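Local coordinates for probable porin (Pseudomonas aeruginosa, PDB 4FSP), which forms a beta-barrel in the outer membrane and probably acts as a porin, letting small solutes through, at residues 143-149 and 163-169; 188-194 and 257-261; 307-312 and 358-362. Residues are numbered along the deposited sequence.

Interaction 1 of 3, residues 143-149 and 163-169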
loop_
_atom_site.group_PDB
_atom_site.type_symbol
_atom_site.label_atom_id
_atom_site.label_comp_id
_atom_site.label_asym_id
_atom_site.label_seq_id
_atom_site.Cartn_x
_atom_site.Cartn_y
_atom_site.Cartn_z
ATOM N N GLN A 143 4.553 4.667 7.212
ATOM C CA GLN A 143 5.962 4.624 7.601
ATOM C C GLN A 143 6.851 5.301 6.556
ATOM O O GLN A 143 6.575 5.230 5.347
ATOM C CB GLN A 143 6.437 3.182 7.796
ATOM C CG GLN A 143 5.977 2.541 9.085
ATOM C CD GLN A 143 6.225 3.416 10.300
ATOM O OE1 GLN A 143 5.325 4.123 10.764
ATOM N NE2 GLN A 143 7.446 3.371 10.826
ATOM N N VAL A 144 7.913 5.957 7.019
ATOM C CA VAL A 144 8.921 6.487 6.105
ATOM C C VAL A 144 10.181 5.642 6.159
ATOM O O VAL A 144 10.701 5.374 7.242
ATOM C CB VAL A 144 9.274 7.944 6.414
ATOM C CG1 VAL A 144 10.293 8.461 5.400
ATOM C CG2 VAL A 144 8.020 8.788 6.363
ATOM N N PHE A 145 10.652 5.211 4.989
ATOM C CA PHE A 145 11.862 4.399 4.877
ATOM C C PHE A 145 13.023 5.292 4.454
ATOM O O PHE A 145 12.833 6.256 3.712
ATOM C CB PHE A 145 11.663 3.273 3.839
ATOM C CG PHE A 145 10.643 2.221 4.253
ATOM C CD1 PHE A 145 9.277 2.475 4.164
ATOM C CD2 PHE A 145 11.053 0.981 4.724
ATOM C CE1 PHE A 145 8.339 1.517 4.554
ATOM C CE2 PHE A 145 10.121 0.009 5.111
ATOM C CZ PHE A 145 8.765 0.283 5.034
ATOM N N GLN A 146 14.226 4.983 4.914
ATOM C CA GLN A 146 15.398 5.726 4.461
ATOM C C GLN A 146 16.117 4.907 3.410
ATOM O O GLN A 146 16.234 3.688 3.537
ATOM C CB GLN A 146 16.367 6.037 5.610
ATOM C CG GLN A 146 15.781 6.896 6.748
ATOM C CD GLN A 146 15.349 8.285 6.299
ATOM O OE1 GLN A 146 15.998 8.906 5.455
ATOM N NE2 GLN A 146 14.251 8.781 6.872
ATOM N N GLY A 147 16.587 5.580 2.368
ATOM C CA GLY A 147 17.429 4.946 1.377
ATOM C C GLY A 147 17.517 5.781 0.116
ATOM O O GLY A 147 17.489 7.013 0.168
ATOM N N ALA A 148 17.646 5.104 -1.018
ATOM C CA ALA A 148 17.778 5.765 -2.305
ATOM C C ALA A 148 16.952 4.993 -3.302
ATOM O O ALA A 148 16.974 3.761 -3.314
ATOM C CB ALA A 148 19.227 5.786 -2.750
ATOM N N LEU A 149 16.219 5.708 -4.140
ATOM C CA LEU A 149 15.376 5.052 -5.134
ATOM C C LEU A 149 15.520 5.748 -6.477
ATOM O O LEU A 149 15.331 6.967 -6.578
ATOM C CB LEU A 149 13.919 5.083 -4.681
ATOM C CG LEU A 149 12.897 4.509 -5.653
ATOM C CD1 LEU A 149 13.173 3.032 -5.922
ATOM C CD2 LEU A 149 11.479 4.723 -5.123
ATOM N N GLY A 163 16.443 0.336 -6.175
ATOM C CA GLY A 163 16.479 1.001 -4.882
ATOM C C GLY A 163 17.155 0.218 -3.773
ATOM O O GLY A 163 17.346 -1.002 -3.875
ATOM N N ARG A 164 17.521 0.924 -2.708
ATOM C CA ARG A 164 18.045 0.281 -1.512
ATOM C C ARG A 164 17.605 1.052 -0.281
ATOM O O ARG A 164 17.801 2.268 -0.200
ATOM C CB ARG A 164 19.571 0.155 -1.567
ATOM C CG ARG A 164 20.199 -0.326 -0.249
ATOM C CD ARG A 164 21.699 -0.581 -0.380
ATOM N NE ARG A 164 21.985 -2.007 -0.524
ATOM C CZ ARG A 164 23.088 -2.607 -0.086
ATOM N NH1 ARG A 164 24.036 -1.908 0.523
ATOM N NH2 ARG A 164 23.242 -3.912 -0.259
ATOM N N LEU A 165 16.989 0.342 0.663
ATOM C CA LEU A 165 16.486 0.952 1.886
ATOM C C LEU A 165 17.305 0.444 3.063
ATOM O O LEU A 165 17.808 -0.681 3.034
ATOM C CB LEU A 165 15.028 0.588 2.094
ATOM C CG LEU A 165 14.183 0.739 0.839
ATOM C CD1 LEU A 165 12.772 0.286 1.119
ATOM C CD2 LEU A 165 14.211 2.186 0.389
ATOM N N THR A 166 17.450 1.272 4.093
ATOM C CA THR A 166 18.314 0.921 5.221
ATOM C C THR A 166 17.680 1.097 6.595
ATOM O O THR A 166 18.261 0.656 7.584
ATOM C CB THR A 166 19.598 1.748 5.228
ATOM O OG1 THR A 166 19.263 3.114 5.495
ATOM C CG2 THR A 166 20.316 1.645 3.892
ATOM N N GLU A 167 16.511 1.743 6.661
ATOM C CA GLU A 167 15.862 2.072 7.945
ATOM C C GLU A 167 14.360 2.297 7.799
ATOM O O GLU A 167 13.888 2.691 6.731
ATOM C CB GLU A 167 16.472 3.346 8.563
ATOM C CG GLU A 167 17.847 3.187 9.207
ATOM C CD GLU A 167 18.409 4.501 9.723
ATOM O OE1 GLU A 167 18.181 5.542 9.077
ATOM O OE2 GLU A 167 19.081 4.494 10.777
ATOM N N VAL A 168 13.621 2.060 8.884
ATOM C CA VAL A 168 12.196 2.395 8.970
ATOM C C VAL A 168 11.932 3.356 10.137
ATOM O O VAL A 168 12.626 3.319 11.152
ATOM C CB VAL A 168 11.310 1.155 9.230
ATOM C CG1 VAL A 168 10.116 1.144 8.283
ATOM C CG2 VAL A 168 12.116 -0.134 9.150
ATOM N N SER A 169 10.908 4.194 10.003
ATOM C CA SER A 169 10.541 5.130 11.062
ATOM C C SER A 169 9.993 4.423 12.305
ATOM O O SER A 169 9.237 3.452 12.205
ATOM C CB SER A 169 9.531 6.160 10.541
ATOM O OG SER A 169 8.504 5.557 9.765
#
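This is antiparallel strand pairing that starts in the barrel sheet, at 148-149 with 163-164 in the hairpin of strands 148-152 and 158-168, and carries on past a corner at Gly147, where 145-146 leaves the line of 148-152 but stays paired with strand 158-168. Before the corner the pairing is regular, with Ala148 and Arg164 joined by two backbone bonds, Ala148 N to Arg164 O and Arg164 N to Ala148 O, both 3.0 Å. Gly147 CA lies 4.1 Å from Leu165 CA. A CB here would sit only 2.0 Å from Arg164 O, so the close approach depends on the missing side chain. Past the bend the register slips by one residue. Gln146 O accepts Thr166 N at 2.8 Å, while Gln146 N reaches Glu167 O at 2.9 Å, leaving Thr166 as the extra residue. Phe145 is thereby brought opposite Val168, and Val168 CG1 stands over the face of the Phe145 ring, 3.7 Å from its centroid, in a CH-pi contact. Leu165 CD1 adds to the same apolar patch, 4.1 Å from Phe145 CD2, and Leu179 and Ile133 cover it. At the far end Val144 N donates to Ser169 OG at 2.8 Å. Ser169 N gives a weak 3.0 Å bond to Val144 O. The end of Arg164 leads away from residues 143-149, to salt bridges with Asp198 and Glu220. A one-residue slip of register with a non-extended Thr166 is the mark of a beta bulge, here set beside a glycine corner in a hairpin of an OprD-type porin barrel.

Interaction 2 of 3, residues 188-194 and 257-261; sequences FAGAAQA and RGGRI
A cis peptide bond joins Gly258 to Gly259, and its own carbonyl oxygen, Gly258 O, is what the other loop holds. Gly258 is at phi/psi -91/-24 and Gly259 at -102/-92. Residues 257-261 lie in the loop between strands 240-252 and 262-273, without regular structure; residues 188-192 form the loop that runs into strand 193-205. Gly258 O accepts two weak backbone hydrogen bonds, from Ala189 N at 2.6 Å and from Gly190 N at 3.3 Å. Ala191 then centres an inverse gamma turn, with a weak bond of 3.1 Å from Ala192 N back to Gly190 O, and it swings Ala192 against the other segment: Ala192 CA lies 5.0 Å from Gly258 CA, and Ala192 CB rests 3.4 Å from Arg257 O. Arg257 (chi1 m, chi2 and chi3 t) stretches along the strand start, where its NH1 gives a 2.8 Å hydrogen bond to Gln193 O, with that oxygen near the guanidinium plane. On the other flank Phe188 (chi1 m) packs on Ile261, Phe188 CD1 to Ile261 CG1 being 3.7 Å, while Ala189 CB is 3.3 Å from Gly259 N. This is loop-to-loop packing at the rim of a beta-barrel, with backbone carbonyls as the main acceptors.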
loop_
_atom_site.group_PDB
_atom_site.type_symbol
_atom_site.label_atom_id
_atom_site.label_comp_id
_atom_site.label_asym_id
_atom_site.label_seq_id
_atom_site.Cartn_x
_atom_site.Cartn_y
_atom_site.Cartn_z
ATOM N N PHE A 188 6.574 -17.518 10.225
ATOM C CA PHE A 188 7.984 -17.775 10.023
ATOM C C PHE A 188 8.639 -18.069 11.370
ATOM O O PHE A 188 7.952 -18.074 12.392
ATOM C CB PHE A 188 8.587 -16.556 9.337
ATOM C CG PHE A 188 7.790 -16.107 8.151
ATOM C CD1 PHE A 188 7.663 -16.939 7.036
ATOM C CD2 PHE A 188 7.138 -14.882 8.153
ATOM C CE1 PHE A 188 6.916 -16.544 5.937
ATOM C CE2 PHE A 188 6.385 -14.478 7.057
ATOM C CZ PHE A 188 6.269 -15.312 5.942
ATOM N N ALA A 189 9.945 -18.324 11.380
ATOM C CA ALA A 189 10.638 -18.672 12.623
ATOM C C ALA A 189 10.677 -17.517 13.634
ATOM O O ALA A 189 10.505 -17.724 14.836
ATOM C CB ALA A 189 12.037 -19.171 12.331
ATOM N N GLY A 190 10.912 -16.308 13.139
ATOM C CA GLY A 190 10.908 -15.114 13.968
ATOM C C GLY A 190 10.819 -13.894 13.073
ATOM O O GLY A 190 10.788 -14.048 11.851
ATOM N N ALA A 191 10.771 -12.689 13.646
ATOM C CA ALA A 191 10.717 -11.482 12.807
ATOM C C ALA A 191 12.111 -10.972 12.487
ATOM O O ALA A 191 12.538 -9.941 13.004
ATOM C CB ALA A 191 9.865 -10.376 13.436
ATOM N N ALA A 192 12.804 -11.704 11.620
ATOM C CA ALA A 192 14.166 -11.387 11.219
ATOM C C ALA A 192 14.346 -9.926 10.794
ATOM O O ALA A 192 13.449 -9.323 10.202
ATOM C CB ALA A 192 14.585 -12.306 10.105
ATOM N N GLN A 193 15.514 -9.368 11.098
ATOM C CA GLN A 193 15.832 -7.990 10.728
ATOM C C GLN A 193 17.049 -7.925 9.823
ATOM O O GLN A 193 17.890 -8.824 9.845
ATOM C CB GLN A 193 16.104 -7.158 11.979
ATOM C CG GLN A 193 14.904 -6.996 12.880
ATOM C CD GLN A 193 15.232 -7.320 14.315
ATOM O OE1 GLN A 193 15.953 -8.280 14.595
ATOM N NE2 GLN A 193 14.717 -6.515 15.237
ATOM N N ALA A 194 17.147 -6.856 9.031
ATOM C CA ALA A 194 18.339 -6.636 8.211
ATOM C C ALA A 194 18.697 -5.166 8.053
ATOM O O ALA A 194 17.887 -4.285 8.349
ATOM C CB ALA A 194 18.181 -7.283 6.843
ATOM N N ARG A 257 17.696 -15.584 8.400
ATOM C CA ARG A 257 17.373 -15.293 9.788
ATOM C C ARG A 257 15.891 -15.481 10.089
ATOM O O ARG A 257 15.474 -15.333 11.236
ATOM C CB ARG A 257 17.793 -13.863 10.129
ATOM C CG ARG A 257 19.253 -13.551 9.826
ATOM C CD ARG A 257 19.557 -12.069 10.073
ATOM N NE ARG A 257 20.970 -11.756 9.886
ATOM C CZ ARG A 257 21.456 -10.522 9.772
ATOM N NH1 ARG A 257 20.650 -9.466 9.820
ATOM N NH2 ARG A 257 22.755 -10.344 9.600
ATOM N N GLY A 258 15.111 -15.830 9.068
ATOM C CA GLY A 258 13.665 -15.917 9.180
ATOM C C GLY A 258 12.862 -17.168 9.559
ATOM O O GLY A 258 11.721 -16.999 9.990
ATOM N N GLY A 259 13.336 -18.402 9.373
ATOM C CA GLY A 259 14.517 -18.779 8.631
ATOM C C GLY A 259 14.165 -19.331 7.259
ATOM O O GLY A 259 14.038 -18.578 6.304
ATOM N N ARG A 260 14.003 -20.642 7.147
ATOM C CA ARG A 260 13.705 -21.232 5.845
ATOM C C ARG A 260 12.314 -20.831 5.380
ATOM O O ARG A 260 11.335 -20.956 6.121
ATOM C CB ARG A 260 13.807 -22.754 5.880
ATOM C CG ARG A 260 13.631 -23.389 4.513
ATOM C CD ARG A 260 13.506 -24.901 4.599
ATOM N NE ARG A 260 12.115 -25.326 4.736
ATOM C CZ ARG A 260 11.292 -25.542 3.711
ATOM N NH1 ARG A 260 11.714 -25.374 2.461
ATOM N NH2 ARG A 260 10.044 -25.929 3.936
ATOM N N ILE A 261 12.226 -20.344 4.149
ATOM C CA ILE A 261 10.948 -19.880 3.623
ATOM C C ILE A 261 10.733 -20.337 2.186
ATOM O O ILE A 261 11.638 -20.250 1.345
ATOM C CB ILE A 261 10.867 -18.324 3.693
ATOM C CG1 ILE A 261 10.723 -17.859 5.149
ATOM C CG2 ILE A 261 9.709 -17.792 2.862
ATOM C CD1 ILE A 261 11.148 -16.431 5.358
#

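Interaction 3 of 3, residues 307-312 and 358-362; sequences GQYNDF and EWERD
Strand 358-362 is extended and presents every second side chain to the loop 307-312, which runs antiparallel to it: CA atoms of Asp362, Glu360 and Glu358 lie 6.6, 7.4 and 8.2 Å from those of Gln308, Asn310 and Phe312, too far for backbone pairing, so acidic side chains span the gap. Glu358 comes first, with chi1 p and chi2 t. Its OE2 takes a weak hydrogen bond from Asn310 ND2 at 2.9 Å; a water sits 3.0 Å from Glu358 OE2 and 3.1 Å from Asn310 OD1, and Tyr386 binds OE1. Trp359 points its CB away, though its backbone C lies 4.1 Å from Phe312 CZ. Glu360 is the centre of the contact. With chi1 and chi2 both t it reaches straight across, OE2 accepting Tyr309 N at 2.9 Å and OE1 accepting Asn310 N at 2.7 Å. Phe312, at positive phi (45°) with chi1 m, turns the edge of its ring to this side chain, CZ being 3.7 Å from Glu360 CB. After Arg361, Asp362 (chi1 m) accepts Gln308 N on OD2 at 2.8 Å and also has a salt bridge to Arg341. The loop is held in shape by Gly307 N bonding to Asn310 O at 2.8 Å. Glu360 and Asp362 thus hold the loop by its backbone NH groups, and Glu358, more weakly, by the side-chain amide of Asn310. Glu360 OE2 is only 2.7 Å from Asp362 OD1, so one of these two buried acids probably carries a proton rather than both being charged.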
loop_
_atom_site.group_PDB
_atom_site.type_symbol
_atom_site.label_atom_id
_atom_site.label_comp_id
_atom_site.label_asym_id
_atom_site.label_seq_id
_atom_site.Cartn_x
_atom_site.Cartn_y
_atom_site.Cartn_z
ATOM N N GLY A 307 -7.849 -7.555 3.602
ATOM C CA GLY A 307 -8.946 -6.759 4.128
ATOM C C GLY A 307 -8.483 -5.699 5.115
ATOM O O GLY A 307 -7.292 -5.332 5.158
ATOM N N GLN A 308 -9.429 -5.203 5.904
ATOM C CA GLN A 308 -9.135 -4.209 6.932
ATOM C C GLN A 308 -8.292 -4.849 8.028
ATOM O O GLN A 308 -7.479 -4.179 8.657
ATOM C CB GLN A 308 -10.436 -3.618 7.507
ATOM C CG GLN A 308 -10.248 -2.554 8.608
ATOM C CD GLN A 308 -11.572 -2.024 9.164
ATOM O OE1 GLN A 308 -12.568 -1.902 8.435
ATOM N NE2 GLN A 308 -11.588 -1.704 10.465
ATOM N N TYR A 309 -8.462 -6.153 8.242
ATOM C CA TYR A 309 -7.716 -6.832 9.302
ATOM C C TYR A 309 -6.823 -7.970 8.793
ATOM O O TYR A 309 -5.635 -8.023 9.109
ATOM C CB TYR A 309 -8.665 -7.371 10.374
ATOM C CG TYR A 309 -7.935 -8.044 11.510
ATOM C CD1 TYR A 309 -7.155 -7.306 12.392
ATOM C CD2 TYR A 309 -8.019 -9.415 11.703
ATOM C CE1 TYR A 309 -6.477 -7.917 13.437
ATOM C CE2 TYR A 309 -7.347 -10.036 12.744
ATOM C CZ TYR A 309 -6.577 -9.282 13.609
ATOM O OH TYR A 309 -5.913 -9.901 14.647
ATOM N N ASN A 310 -7.394 -8.894 8.028
ATOM C CA ASN A 310 -6.668 -10.118 7.683
ATOM C C ASN A 310 -6.142 -10.069 6.262
ATOM O O ASN A 310 -6.694 -9.361 5.408
ATOM C CB ASN A 310 -7.552 -11.359 7.867
ATOM C CG ASN A 310 -6.769 -12.665 7.745
ATOM O OD1 ASN A 310 -5.728 -12.846 8.394
ATOM N ND2 ASN A 310 -7.272 -13.584 6.914
ATOM N N ASP A 311 -5.084 -10.832 6.008
ATOM C CA ASP A 311 -4.446 -10.829 4.690
ATOM C C ASP A 311 -4.576 -12.184 3.994
ATOM O O ASP A 311 -4.072 -12.378 2.891
ATOM C CB ASP A 311 -2.974 -10.431 4.820
ATOM C CG ASP A 311 -2.199 -11.343 5.759
ATOM O OD1 ASP A 311 -2.781 -12.330 6.263
ATOM O OD2 ASP A 311 -0.994 -11.082 5.994
ATOM N N PHE A 312 -5.259 -13.116 4.654
ATOM C CA PHE A 312 -5.524 -14.428 4.088
ATOM C C PHE A 312 -4.284 -14.999 3.435
ATOM O O PHE A 312 -4.313 -15.380 2.263
ATOM C CB PHE A 312 -6.689 -14.320 3.098
ATOM C CG PHE A 312 -7.967 -13.892 3.761
ATOM C CD1 PHE A 312 -8.228 -12.543 3.987
ATOM C CD2 PHE A 312 -8.881 -14.839 4.216
ATOM C CE1 PHE A 312 -9.388 -12.139 4.632
ATOM C CE2 PHE A 312 -10.049 -14.440 4.865
ATOM C CZ PHE A 312 -10.296 -13.093 5.087
ATOM N N GLU A 358 -11.371 -19.401 7.861
ATOM C CA GLU A 358 -11.507 -18.053 8.409
ATOM C C GLU A 358 -12.239 -17.168 7.402
ATOM O O GLU A 358 -12.232 -17.447 6.197
ATOM C CB GLU A 358 -10.134 -17.453 8.754
ATOM C CG GLU A 358 -9.201 -17.303 7.549
ATOM C CD GLU A 358 -7.857 -16.688 7.906
ATOM O OE1 GLU A 358 -7.604 -16.416 9.103
ATOM O OE2 GLU A 358 -7.040 -16.464 6.987
ATOM N N TRP A 359 -12.885 -16.114 7.894
ATOM C CA TRP A 359 -13.552 -15.173 7.004
ATOM C C TRP A 359 -13.552 -13.751 7.568
ATOM O O TRP A 359 -13.268 -13.537 8.747
ATOM C CB TRP A 359 -14.975 -15.653 6.651
ATOM C CG TRP A 359 -15.925 -15.752 7.824
ATOM C CD1 TRP A 359 -16.170 -16.854 8.596
ATOM C CD2 TRP A 359 -16.771 -14.707 8.339
ATOM N NE1 TRP A 359 -17.106 -16.557 9.559
ATOM C CE2 TRP A 359 -17.491 -15.260 9.421
ATOM C CE3 TRP A 359 -16.992 -13.378 7.981
ATOM C CZ2 TRP A 359 -18.416 -14.507 10.150
ATOM C CZ3 TRP A 359 -17.905 -12.636 8.717
ATOM C CH2 TRP A 359 -18.604 -13.203 9.787
ATOM N N GLU A 360 -13.864 -12.783 6.710
ATOM C CA GLU A 360 -13.900 -11.381 7.102
ATOM C C GLU A 360 -14.915 -10.615 6.253
ATOM O O GLU A 360 -14.991 -10.811 5.033
ATOM C CB GLU A 360 -12.499 -10.738 6.965
ATOM C CG GLU A 360 -12.451 -9.254 7.400
ATOM C CD GLU A 360 -11.030 -8.671 7.510
ATOM O OE1 GLU A 360 -10.054 -9.435 7.717
ATOM O OE2 GLU A 360 -10.892 -7.425 7.419
ATOM N N ARG A 361 -15.695 -9.748 6.893
ATOM C CA ARG A 361 -16.567 -8.822 6.172
ATOM C C ARG A 361 -16.181 -7.397 6.532
ATOM O O ARG A 361 -16.158 -7.029 7.713
ATOM C CB ARG A 361 -18.066 -9.069 6.485
ATOM C CG ARG A 361 -18.950 -7.805 6.354
ATOM C CD ARG A 361 -20.427 -8.118 6.227
ATOM N NE ARG A 361 -20.758 -8.589 4.884
ATOM C CZ ARG A 361 -21.578 -7.967 4.041
ATOM N NH1 ARG A 361 -22.180 -6.837 4.394
ATOM N NH2 ARG A 361 -21.798 -8.487 2.839
ATOM N N ASP A 362 -15.852 -6.603 5.520
ATOM C CA ASP A 362 -15.542 -5.197 5.741
ATOM C C ASP A 362 -16.647 -4.381 5.115
ATOM O O ASP A 362 -17.197 -4.759 4.073
ATOM C CB ASP A 362 -14.220 -4.787 5.074
ATOM C CG ASP A 362 -13.021 -5.522 5.636
ATOM O OD1 ASP A 362 -13.116 -6.025 6.779
ATOM O OD2 ASP A 362 -11.986 -5.596 4.924
HETATM O O HOH W 1 -4.359 -15.166 6.855
#

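Following the chain from the N terminus, interaction 1 comes first and closes the short hairpin whose two arms are strands 148-152 and 158-168. The chain then leaves residue 169 and arrives at 188-194, where interaction 2 joins the entry to strand 193-205, neighbour of 158-168, to the loop at 257-261, bracketing several barrel strands. Interaction 3 follows, tying the long loop before strand 318-327 to the wall strand 358-368. The three are in series, so none encloses or crosses another. Interactions 1 and 3 lie on opposite sides of the chain's centre, with centres about 28 Å apart; together the contacts join loops and wall around one barrel.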